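Local coordinates for beta-lactamase OXA-2 (PDB 1K38), which hydrolyses the beta-lactam ring of penicillins, oxacillin among them, as a class D serine enzyme, and so confers antibiotic resistance, at residues 103-108 against 136-141; 171-176 against 200-205. One frame throughout, in Å; residues are numbered along the deposited sequence.

Interaction 1: 103-108 against 136-141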
ATOM      1  N   VAL A 103       4.110   8.428  20.490  1.00 21.58           N
ATOM      2  CA  VAL A 103       2.935   8.868  19.745  1.00 20.81           C
ATOM      3  C   VAL A 103       1.723   8.068  20.211  1.00 20.41           C
ATOM      4  O   VAL A 103       0.652   8.625  20.465  1.00 20.21           O
ATOM      5  CB  VAL A 103       3.121   8.658  18.222  1.00 21.48           C
ATOM      6  CG1 VAL A 103       1.803   8.894  17.493  1.00 20.30           C
ATOM      7  CG2 VAL A 103       4.182   9.606  17.697  1.00 19.79           C
ATOM      8  N   TYR A 104       1.897   6.757  20.337  1.00 19.34           N
ATOM      9  CA  TYR A 104       0.798   5.911  20.766  1.00 19.98           C
ATOM     10  C   TYR A 104       0.470   6.064  22.246  1.00 21.21           C
ATOM     11  O   TYR A 104      -0.622   5.705  22.680  1.00 20.83           O
ATOM     12  CB  TYR A 104       1.076   4.454  20.379  1.00 19.37           C
ATOM     13  CG  TYR A 104       0.912   4.241  18.888  1.00 18.03           C
ATOM     14  CD1 TYR A 104       1.847   4.748  17.985  1.00 17.35           C
ATOM     15  CD2 TYR A 104      -0.226   3.615  18.374  1.00 17.52           C
ATOM     16  CE1 TYR A 104       1.656   4.640  16.606  1.00 17.02           C
ATOM     17  CE2 TYR A 104      -0.429   3.500  16.993  1.00 17.41           C
ATOM     18  CZ  TYR A 104       0.515   4.017  16.116  1.00 18.59           C
ATOM     19  OH  TYR A 104       0.321   3.924  14.755  1.00 17.99           O
ATOM     20  N   GLU A 105       1.406   6.607  23.016  1.00 22.62           N
ATOM     21  CA  GLU A 105       1.150   6.841  24.431  1.00 25.41           C
ATOM     22  C   GLU A 105       0.130   7.974  24.477  1.00 24.88           C
ATOM     23  O   GLU A 105      -0.760   7.997  25.327  1.00 24.80           O
ATOM     24  CB  GLU A 105       2.433   7.255  25.155  1.00 27.49           C
ATOM     25  CG  GLU A 105       3.400   6.104  25.397  1.00 32.73           C
ATOM     26  CD  GLU A 105       4.687   6.557  26.058  1.00 36.01           C
ATOM     27  OE1 GLU A 105       4.610   7.261  27.087  1.00 38.99           O
ATOM     28  OE2 GLU A 105       5.775   6.205  25.551  1.00 37.97           O
ATOM     29  N   LEU A 106       0.261   8.909  23.540  1.00 25.31           N
ATOM     30  CA  LEU A 106      -0.664  10.030  23.449  1.00 24.58           C
ATOM     31  C   LEU A 106      -2.059   9.500  23.138  1.00 24.33           C
ATOM     32  O   LEU A 106      -3.044   9.927  23.744  1.00 22.53           O
ATOM     33  CB  LEU A 106      -0.218  11.002  22.349  1.00 27.98           C
ATOM     34  CG  LEU A 106       0.824  12.066  22.713  1.00 31.44           C
ATOM     35  CD1 LEU A 106       0.167  13.146  23.556  1.00 33.45           C
ATOM     36  CD2 LEU A 106       1.993  11.441  23.457  1.00 34.98           C
ATOM     37  N   PHE A 107      -2.141   8.564  22.196  1.00 22.72           N
ATOM     38  CA  PHE A 107      -3.428   7.982  21.826  1.00 21.69           C
ATOM     39  C   PHE A 107      -4.034   7.251  23.018  1.00 21.32           C
ATOM     40  O   PHE A 107      -5.222   7.384  23.300  1.00 22.57           O
ATOM     41  CB  PHE A 107      -3.282   6.974  20.678  1.00 19.36           C
ATOM     42  CG  PHE A 107      -2.743   7.556  19.399  1.00 19.03           C
ATOM     43  CD1 PHE A 107      -2.839   8.917  19.125  1.00 20.23           C
ATOM     44  CD2 PHE A 107      -2.177   6.720  18.442  1.00 17.75           C
ATOM     45  CE1 PHE A 107      -2.379   9.436  17.916  1.00 20.24           C
ATOM     46  CE2 PHE A 107      -1.714   7.226  17.229  1.00 18.61           C
ATOM     47  CZ  PHE A 107      -1.814   8.587  16.964  1.00 19.45           C
ATOM     48  N   ALA A 108      -3.208   6.466  23.702  1.00 21.73           N
ATOM     49  CA  ALA A 108      -3.664   5.699  24.855  1.00 22.48           C
ATOM     50  C   ALA A 108      -4.272   6.600  25.927  1.00 23.65           C
ATOM     51  O   ALA A 108      -5.308   6.274  26.507  1.00 23.56           O
ATOM     52  CB  ALA A 108      -2.505   4.893  25.435  1.00 21.57           C
ATOM     53  N   ASP A 136       1.902   2.528  28.716  1.00 40.33           N
ATOM     54  CA  ASP A 136       2.031   1.589  27.609  1.00 36.76           C
ATOM     55  C   ASP A 136       1.746   0.154  28.051  1.00 33.58           C
ATOM     56  O   ASP A 136       2.662  -0.635  28.288  1.00 32.05           O
ATOM     57  CB  ASP A 136       3.433   1.702  26.994  1.00 38.96           C
ATOM     58  CG  ASP A 136       4.541   1.532  28.020  1.00 41.52           C
ATOM     59  OD1 ASP A 136       4.426   2.102  29.126  1.00 42.25           O
ATOM     60  OD2 ASP A 136       5.535   0.840  27.716  1.00 43.36           O
ATOM     61  N   TYR A 137       0.461  -0.176  28.152  1.00 29.59           N
ATOM     62  CA  TYR A 137       0.041  -1.507  28.570  1.00 26.38           C
ATOM     63  C   TYR A 137       0.428  -2.599  27.579  1.00 25.27           C
ATOM     64  O   TYR A 137       0.413  -3.783  27.915  1.00 24.15           O
ATOM     65  CB  TYR A 137      -1.476  -1.553  28.790  1.00 26.12           C
ATOM     66  CG  TYR A 137      -2.321  -1.214  27.572  1.00 24.66           C
ATOM     67  CD1 TYR A 137      -2.769   0.089  27.349  1.00 24.11           C
ATOM     68  CD2 TYR A 137      -2.708  -2.207  26.671  1.00 23.46           C
ATOM     69  CE1 TYR A 137      -3.594   0.396  26.262  1.00 22.15           C
ATOM     70  CE2 TYR A 137      -3.530  -1.911  25.580  1.00 21.91           C
ATOM     71  CZ  TYR A 137      -3.972  -0.611  25.385  1.00 21.85           C
ATOM     72  OH  TYR A 137      -4.821  -0.331  24.334  1.00 20.91           O
ATOM     73  N   TRP A 138       0.771  -2.204  26.358  1.00 23.92           N
ATOM     74  CA  TRP A 138       1.137  -3.171  25.331  1.00 23.07           C
ATOM     75  C   TRP A 138       2.626  -3.496  25.328  1.00 23.72           C
ATOM     76  O   TRP A 138       3.089  -4.300  24.520  1.00 21.67           O
ATOM     77  CB  TRP A 138       0.712  -2.652  23.956  1.00 21.76           C
ATOM     78  CG  TRP A 138       1.376  -1.370  23.573  1.00 21.16           C
ATOM     79  CD1 TRP A 138       2.496  -1.227  22.808  1.00 20.02           C
ATOM     80  CD2 TRP A 138       0.989  -0.050  23.971  1.00 21.76           C
ATOM     81  NE1 TRP A 138       2.832   0.102  22.703  1.00 21.02           N
ATOM     82  CE2 TRP A 138       1.924   0.847  23.409  1.00 21.43           C
ATOM     83  CE3 TRP A 138      -0.058   0.464  24.748  1.00 22.29           C
ATOM     84  CZ2 TRP A 138       1.847   2.232  23.600  1.00 22.38           C
ATOM     85  CZ3 TRP A 138      -0.135   1.844  24.938  1.00 23.55           C
ATOM     86  CH2 TRP A 138       0.814   2.710  24.364  1.00 22.05           C
ATOM     87  N   ILE A 139       3.376  -2.873  26.231  1.00 25.82           N
ATOM     88  CA  ILE A 139       4.810  -3.127  26.315  1.00 28.52           C
ATOM     89  C   ILE A 139       5.175  -3.709  27.678  1.00 30.29           C
ATOM     90  O   ILE A 139       5.826  -4.748  27.762  1.00 30.85           O
ATOM     91  CB  ILE A 139       5.630  -1.838  26.085  1.00 29.56           C
ATOM     92  CG1 ILE A 139       5.421  -1.330  24.655  1.00 31.93           C
ATOM     93  CG2 ILE A 139       7.108  -2.112  26.322  1.00 31.23           C
ATOM     94  CD1 ILE A 139       6.263  -0.124  24.297  1.00 32.44           C
ATOM     95  N   GLU A 140       4.746  -3.036  28.739  1.00 32.46           N
ATOM     96  CA  GLU A 140       5.033  -3.488  30.098  1.00 35.08           C
ATOM     97  C   GLU A 140       3.768  -3.797  30.890  1.00 34.37           C
ATOM     98  O   GLU A 140       3.828  -4.068  32.092  1.00 35.83           O
ATOM     99  CB  GLU A 140       5.872  -2.434  30.832  1.00 37.79           C
ATOM    100  CG  GLU A 140       5.426  -0.992  30.607  1.00 42.48           C
ATOM    101  CD  GLU A 140       4.127  -0.640  31.311  1.00 45.93           C
ATOM    102  OE1 GLU A 140       3.594   0.462  31.053  1.00 47.58           O
ATOM    103  OE2 GLU A 140       3.642  -1.451  32.128  1.00 48.26           O
ATOM    104  N   GLY A 141       2.627  -3.762  30.210  1.00 32.99           N
ATOM    105  CA  GLY A 141       1.360  -4.030  30.865  1.00 30.44           C
ATOM    106  C   GLY A 141       0.981  -5.498  30.908  1.00 28.92           C
ATOM    107  O   GLY A 141       1.818  -6.377  30.701  1.00 28.58           O
TER
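At the edge of the active site of this class D beta-lactamase, Trp138 from the loop between helices 113-122 and 147-158 sets the outer rim of its indole against Tyr104, Glu105 and Ala108 of helix 101-111. The contact is made by the benzo ring. Its CH2 lies 3.7 Å from Tyr104 O and 4.1 Å from Glu105 CA, while CZ3 reaches 3.9 Å from Ala108 CB. Glu105 CA and Ala108 CB lie at the ring edge, near its plane, whereas Tyr104 O, which accepts from Ala108 N within the helix, is oblique to it. On the other flank CZ2 stands 4.0 Å from Tyr104 CB, beyond which the phenol turns away to bond Thr58 through OH.

Trp138 CG sits between the backbone N and the carbonyl carbon (chi1 62°), and a nearly perpendicular chi2 then projects the six-membered ring toward the helix. The neighbouring residues brace it: Asp136 CB rests 3.7 Å above one face, offset toward the rim of the indole. The polar edge serves the catalytic centre, since NE1 bonds OQ1 of the carboxylated lysine at position 54, taken to be the general base in class D enzymes. A packed rim with a donating edge thus probably helps position a first-shell group. Finally, Trp138 CE3 lies over the centre of the Tyr137 ring, 3.7 Å above its plane.

Interaction 2: 171-176 against 200-205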
ATOM      1  N   LEU A 171      -6.397   2.044   5.807  1.00 12.49           N
ATOM      2  CA  LEU A 171      -5.293   2.929   6.147  1.00 12.19           C
ATOM      3  C   LEU A 171      -4.228   2.166   6.929  1.00 12.67           C
ATOM      4  O   LEU A 171      -3.033   2.308   6.656  1.00 12.99           O
ATOM      5  CB  LEU A 171      -5.782   4.127   6.969  1.00 12.59           C
ATOM      6  CG  LEU A 171      -4.687   5.071   7.485  1.00 14.00           C
ATOM      7  CD1 LEU A 171      -3.777   5.493   6.334  1.00 13.47           C
ATOM      8  CD2 LEU A 171      -5.330   6.295   8.148  1.00 14.52           C
ATOM      9  N   VAL A 172      -4.643   1.355   7.898  1.00 13.31           N
ATOM     10  CA  VAL A 172      -3.666   0.604   8.675  1.00 13.73           C
ATOM     11  C   VAL A 172      -2.901  -0.380   7.788  1.00 13.76           C
ATOM     12  O   VAL A 172      -1.688  -0.514   7.924  1.00 13.61           O
ATOM     13  CB  VAL A 172      -4.337  -0.144   9.853  1.00 13.38           C
ATOM     14  CG1 VAL A 172      -3.335  -1.085  10.520  1.00 16.92           C
ATOM     15  CG2 VAL A 172      -4.842   0.863  10.874  1.00 16.59           C
ATOM     16  N   LYS A 173      -3.591  -1.061   6.875  1.00 13.70           N
ATOM     17  CA  LYS A 173      -2.896  -2.003   5.996  1.00 11.90           C
ATOM     18  C   LYS A 173      -1.909  -1.272   5.094  1.00 13.58           C
ATOM     19  O   LYS A 173      -0.878  -1.826   4.706  1.00 12.96           O
ATOM     20  CB  LYS A 173      -3.900  -2.821   5.171  1.00 12.48           C
ATOM     21  CG  LYS A 173      -4.576  -3.903   6.004  1.00 11.57           C
ATOM     22  CD  LYS A 173      -5.532  -4.772   5.192  1.00 12.98           C
ATOM     23  CE  LYS A 173      -6.822  -4.038   4.860  1.00 13.42           C
ATOM     24  NZ  LYS A 173      -7.805  -4.920   4.166  1.00 15.77           N
ATOM     25  N   ASP A 174      -2.209  -0.022   4.765  1.00 13.27           N
ATOM     26  CA  ASP A 174      -1.301   0.749   3.937  1.00 13.60           C
ATOM     27  C   ASP A 174      -0.081   1.163   4.768  1.00 13.43           C
ATOM     28  O   ASP A 174       1.053   1.100   4.295  1.00 13.50           O
ATOM     29  CB  ASP A 174      -1.996   1.980   3.365  1.00 15.83           C
ATOM     30  CG  ASP A 174      -1.299   2.493   2.131  1.00 17.81           C
ATOM     31  OD1 ASP A 174      -1.734   2.165   0.994  1.00 21.09           O
ATOM     32  OD2 ASP A 174      -0.291   3.196   2.308  1.00 15.19           O
ATOM     33  N   LEU A 175      -0.312   1.568   6.012  1.00 12.93           N
ATOM     34  CA  LEU A 175       0.781   1.973   6.897  1.00 13.57           C
ATOM     35  C   LEU A 175       1.764   0.820   7.138  1.00 13.28           C
ATOM     36  O   LEU A 175       2.955   1.044   7.367  1.00 14.27           O
ATOM     37  CB  LEU A 175       0.211   2.475   8.235  1.00 13.12           C
ATOM     38  CG  LEU A 175      -0.633   3.754   8.152  1.00 12.81           C
ATOM     39  CD1 LEU A 175      -1.305   4.019   9.494  1.00 15.47           C
ATOM     40  CD2 LEU A 175       0.253   4.929   7.753  1.00 13.07           C
ATOM     41  N   MET A 176       1.258  -0.408   7.059  1.00 13.05           N
ATOM     42  CA  MET A 176       2.062  -1.614   7.267  1.00 13.51           C
ATOM     43  C   MET A 176       2.981  -1.984   6.100  1.00 13.37           C
ATOM     44  O   MET A 176       3.819  -2.876   6.233  1.00 13.56           O
ATOM     45  CB  MET A 176       1.145  -2.810   7.553  1.00 13.06           C
ATOM     46  CG  MET A 176       0.452  -2.781   8.909  1.00 14.10           C
ATOM     47  SD  MET A 176      -0.796  -4.076   9.036  1.00 14.24           S
ATOM     48  CE  MET A 176       0.225  -5.557   8.888  1.00 15.67           C
ATOM     49  N   VAL A 200       5.332  -9.802  12.509  1.00 13.24           N
ATOM     50  CA  VAL A 200       4.074 -10.388  12.066  1.00 12.60           C
ATOM     51  C   VAL A 200       3.571  -9.612  10.863  1.00 12.56           C
ATOM     52  O   VAL A 200       3.885  -8.430  10.703  1.00 12.80           O
ATOM     53  CB  VAL A 200       3.004 -10.359  13.186  1.00 13.17           C
ATOM     54  CG1 VAL A 200       3.575 -10.978  14.458  1.00 13.57           C
ATOM     55  CG2 VAL A 200       2.532  -8.933  13.445  1.00 14.48           C
ATOM     56  N   GLY A 201       2.792 -10.278  10.016  1.00 10.83           N
ATOM     57  CA  GLY A 201       2.274  -9.614   8.834  1.00 10.50           C
ATOM     58  C   GLY A 201       1.928 -10.624   7.767  1.00 10.21           C
ATOM     59  O   GLY A 201       1.581 -11.758   8.078  1.00 12.36           O
ATOM     60  N   TRP A 202       2.016 -10.216   6.510  1.00 10.74           N
ATOM     61  CA  TRP A 202       1.723 -11.122   5.409  1.00 12.07           C
ATOM     62  C   TRP A 202       2.260 -10.577   4.102  1.00 13.56           C
ATOM     63  O   TRP A 202       2.610  -9.399   3.995  1.00 13.37           O
ATOM     64  CB  TRP A 202       0.204 -11.370   5.287  1.00 13.20           C
ATOM     65  CG  TRP A 202      -0.634 -10.191   4.813  1.00 12.30           C
ATOM     66  CD1 TRP A 202      -0.833  -9.785   3.516  1.00 14.36           C
ATOM     67  CD2 TRP A 202      -1.430  -9.317   5.628  1.00 13.77           C
ATOM     68  NE1 TRP A 202      -1.709  -8.722   3.480  1.00 14.49           N
ATOM     69  CE2 TRP A 202      -2.091  -8.414   4.759  1.00 13.71           C
ATOM     70  CE3 TRP A 202      -1.654  -9.213   7.007  1.00 12.91           C
ATOM     71  CZ2 TRP A 202      -2.960  -7.419   5.229  1.00 12.38           C
ATOM     72  CZ3 TRP A 202      -2.524  -8.218   7.474  1.00 14.12           C
ATOM     73  CH2 TRP A 202      -3.162  -7.340   6.584  1.00 13.28           C
ATOM     74  N   VAL A 203       2.372 -11.462   3.121  1.00 14.16           N
ATOM     75  CA  VAL A 203       2.812 -11.057   1.800  1.00 13.99           C
ATOM     76  C   VAL A 203       1.681 -11.461   0.859  1.00 14.94           C
ATOM     77  O   VAL A 203       1.233 -12.612   0.861  1.00 14.55           O
ATOM     78  CB  VAL A 203       4.135 -11.750   1.388  1.00 15.64           C
ATOM     79  CG1 VAL A 203       3.976 -13.253   1.419  1.00 21.54           C
ATOM     80  CG2 VAL A 203       4.554 -11.264   0.007  1.00 15.64           C
ATOM     81  N   GLU A 204       1.199 -10.501   0.076  1.00 15.00           N
ATOM     82  CA  GLU A 204       0.104 -10.761  -0.852  1.00 16.48           C
ATOM     83  C   GLU A 204       0.605 -11.041  -2.248  1.00 16.55           C
ATOM     84  O   GLU A 204       1.473 -10.331  -2.763  1.00 17.89           O
ATOM     85  CB  GLU A 204      -0.839  -9.559  -0.948  1.00 19.16           C
ATOM     86  CG  GLU A 204      -1.118  -8.863   0.342  1.00 18.56           C
ATOM     87  CD  GLU A 204      -2.073  -7.698   0.177  1.00 16.39           C
ATOM     88  OE1 GLU A 204      -2.210  -7.176  -0.953  1.00 21.08           O
ATOM     89  OE2 GLU A 204      -2.672  -7.289   1.184  1.00 15.74           O
ATOM     90  N   TRP A 205       0.025 -12.067  -2.860  1.00 16.26           N
ATOM     91  CA  TRP A 205       0.347 -12.459  -4.223  1.00 17.51           C
ATOM     92  C   TRP A 205      -0.966 -12.517  -4.996  1.00 17.33           C
ATOM     93  O   TRP A 205      -2.043 -12.485  -4.406  1.00 19.33           O
ATOM     94  CB  TRP A 205       1.023 -13.831  -4.245  1.00 17.67           C
ATOM     95  CG  TRP A 205       2.399 -13.809  -3.674  1.00 15.52           C
ATOM     96  CD1 TRP A 205       2.753 -14.018  -2.370  1.00 17.59           C
ATOM     97  CD2 TRP A 205       3.609 -13.516  -4.376  1.00 17.10           C
ATOM     98  NE1 TRP A 205       4.111 -13.872  -2.220  1.00 17.42           N
ATOM     99  CE2 TRP A 205       4.661 -13.563  -3.434  1.00 18.59           C
ATOM    100  CE3 TRP A 205       3.909 -13.214  -5.713  1.00 18.45           C
ATOM    101  CZ2 TRP A 205       5.995 -13.319  -3.785  1.00 19.48           C
ATOM    102  CZ3 TRP A 205       5.230 -12.971  -6.061  1.00 18.11           C
ATOM    103  CH2 TRP A 205       6.258 -13.025  -5.098  1.00 20.20           C
TER
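A chi1 of 69° tucks the indole of Trp202 in over its own backbone, flanked by N and C, and turns it from strand 196-205 toward helix 166-175; on Lys173, CG beside the backbone N and an extended chi2 (-177°) lay CG and CD along the benzo rim. This is a helix packed on the central sheet of the penicillin-recognising fold, with a Met-aromatic contact from Met176. Lys173 crosses the indole at about a right angle: CD comes in at the edge, near the ring plane, 3.7 Å from Trp202 CZ2, and CG lies 3.8 Å from Trp202 CH2. A bend at chi3 then turns the ammonium end off, and NZ bonds Asn160 OD1 and the carbonyl oxygens of Leu157 and Tyr158, so a buried charge is well provided with acceptors.

The Met176 side chain also crosses the indole at about a right angle. Its SD lies oblique to the ring, 5.4 Å from the centroid of the Trp202 six-membered ring, and its bent end brings CE to 4.1 Å from Trp202 CZ3. Glu204, itself paired with Arg187 NE, helps fix the rotation of the indole: Trp202 NE1 donates in the ring plane to the anti lone pair of Glu204 OE2, 2.9 Å away and almost straight at 176°.

In the fold
Interaction 1 closes before interaction 2 opens along the chain. Their centres lie 22 Å apart, on opposite sides of the centre of the chain, and their nearest atoms about 6 Å apart. Interaction 1 belongs to the helical region, whereas interaction 2 joins helix 166-175 to the sheet. Helix 56-64 touches both: His57 packs on Ala108, and Thr58 on Val172 and Leu175. Interaction 1 borders the catalytic site directly, Trp138 about 5 Å, side chain to side chain, from Ser51, the predicted nucleophile. Met176 of interaction 2 is about 11 Å from Ser51 but about 5 Å from Lys189, a probable substrate-binding residue. Asp174 also forms a salt bridge with Arg187 of the second subunit.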